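Local coordinates for metazoan TIR-STING fusion (Crassostrea gigas, PDB 6WT6), which joins a Toll/interleukin-1 receptor (TIR) domain to a STING-type ligand-binding domain in a single fusion polypeptide, at residues A[201-205]-A[206-210]. Sequence-based numbering, arbitrary orientation.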
# COMPACT_ATOMS: atom_id res chain seq x y z
N GLN A 201 -19.54 18.58 -22.13
CA GLN A 201 -20.55 19.62 -21.92
C GLN A 201 -19.89 20.96 -21.65
O GLN A 201 -20.31 21.99 -22.19
CB GLN A 201 -21.48 19.23 -20.77
CG GLN A 201 -22.46 20.33 -20.40
CD GLN A 201 -23.39 19.94 -19.27
OE1 GLN A 201 -24.09 18.92 -19.35
NE2 GLN A 201 -23.41 20.74 -18.21
N TRP A 202 -18.85 20.98 -20.81
CA TRP A 202 -18.12 22.22 -20.56
C TRP A 202 -17.45 22.70 -21.84
O TRP A 202 -17.51 23.89 -22.18
CB TRP A 202 -17.09 22.01 -19.45
CG TRP A 202 -16.48 23.30 -18.95
CD1 TRP A 202 -16.83 23.98 -17.82
CD2 TRP A 202 -15.42 24.05 -19.56
NE1 TRP A 202 -16.06 25.11 -17.69
CE2 TRP A 202 -15.18 25.17 -18.74
CE3 TRP A 202 -14.64 23.87 -20.71
CZ2 TRP A 202 -14.20 26.12 -19.04
CZ3 TRP A 202 -13.67 24.82 -21.00
CH2 TRP A 202 -13.46 25.93 -20.17
N ARG A 203 -16.81 21.79 -22.57
CA ARG A 203 -16.14 22.14 -23.81
C ARG A 203 -17.13 22.73 -24.82
O ARG A 203 -16.80 23.68 -25.54
CB ARG A 203 -15.46 20.91 -24.39
CG ARG A 203 -14.78 21.13 -25.72
CD ARG A 203 -14.07 19.87 -26.16
NE ARG A 203 -15.00 18.80 -26.48
CZ ARG A 203 -14.63 17.57 -26.81
NH1 ARG A 203 -13.35 17.24 -26.83
NH2 ARG A 203 -15.55 16.66 -27.11
N ARG A 204 -18.34 22.17 -24.87
CA ARG A 204 -19.32 22.60 -25.86
C ARG A 204 -19.75 24.04 -25.63
O ARG A 204 -19.79 24.85 -26.56
CB ARG A 204 -20.52 21.66 -25.82
CG ARG A 204 -21.59 21.94 -26.85
CD ARG A 204 -22.71 20.91 -26.75
NE ARG A 204 -23.73 21.12 -27.77
CZ ARG A 204 -23.65 20.66 -29.02
NH1 ARG A 204 -22.59 19.96 -29.40
NH2 ARG A 204 -24.63 20.90 -29.88
N VAL A 205 -20.05 24.39 -24.38
CA VAL A 205 -20.66 25.68 -24.08
C VAL A 205 -19.60 26.73 -23.78
O VAL A 205 -19.93 27.84 -23.35
CB VAL A 205 -21.66 25.55 -22.91
CG1 VAL A 205 -22.72 24.52 -23.24
CG2 VAL A 205 -20.93 25.20 -21.62
N ASN A 206 -18.33 26.40 -24.00
CA ASN A 206 -17.24 27.34 -23.82
C ASN A 206 -16.41 27.53 -25.08
O ASN A 206 -15.35 28.17 -25.02
CB ASN A 206 -16.35 26.91 -22.65
CG ASN A 206 -16.94 27.26 -21.30
OD1 ASN A 206 -16.51 28.21 -20.65
ND2 ASN A 206 -17.93 26.49 -20.87
N ASN A 207 -16.86 26.99 -26.21
CA ASN A 207 -16.17 27.16 -27.50
C ASN A 207 -14.75 26.60 -27.45
O ASN A 207 -13.83 27.16 -28.04
CB ASN A 207 -16.17 28.62 -27.95
CG ASN A 207 -17.45 29.01 -28.65
OD1 ASN A 207 -17.98 28.26 -29.47
ND2 ASN A 207 -17.95 30.20 -28.34
N ALA A 208 -14.57 25.50 -26.73
CA ALA A 208 -13.30 24.81 -26.68
C ALA A 208 -13.25 23.62 -27.63
O ALA A 208 -12.37 22.76 -27.51
CB ALA A 208 -12.99 24.35 -25.25
N GLU A 209 -14.19 23.56 -28.58
CA GLU A 209 -14.24 22.44 -29.51
C GLU A 209 -12.97 22.37 -30.34
O GLU A 209 -12.55 23.37 -30.93
CB GLU A 209 -15.47 22.57 -30.42
CG GLU A 209 -16.80 22.49 -29.69
CD GLU A 209 -17.12 21.08 -29.21
OE1 GLU A 209 -16.50 20.12 -29.72
OE2 GLU A 209 -17.99 20.93 -28.32
N GLY A 210 -12.36 21.18 -30.38
CA GLY A 210 -11.11 20.99 -31.07
C GLY A 210 -9.89 21.48 -30.32
O GLY A 210 -8.76 21.20 -30.76
O HOH W 1 -18.34 18.67 -27.09
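N206 packs over one face of the W202 indole in a Schellman-like C-cap, where helix 176-204 of the STING domain ends and the chain turns into the loop leading to strand 212-221. Ring and amide planes are only 7° apart, a flat stack in which N206 ND2 sits over the ring centre and OD1 lies 3.5 Å from W202 CZ2; N206 CB adds a CH-pi contact to the six-membered ring. With CG of W202 anti to the backbone nitrogen (chi1 -169°), the ring lies on the side of its own carbonyl, where N206 reaches both.

Hydrogen bonds tie the turn to carbonyls of the last helical turn. N206 ND2 donates to W202 O at 2.9 Å, bent to 138° at the hydrogen, which holds the amide against the ring. R203 O accepts the A208 N-H in its carbonyl plane (3.1 Å) and a weak bond from N206 N; positive phi at N207 makes the reversal that returns A208 N to this oxygen.

Electrostatic contacts follow on R203, whose NH1 is hydrogen-bonded to M212 O. The E209 chain, bent at chi2, swings its carboxylate back over the helix end. OE1 of E209 stands 3.8 Å from R203 NE, well off the guanidinium plane, a long salt bridge of charge alone. A water donates to E209 OE2 at 2.6 Å and weakly accepts from R203 NE.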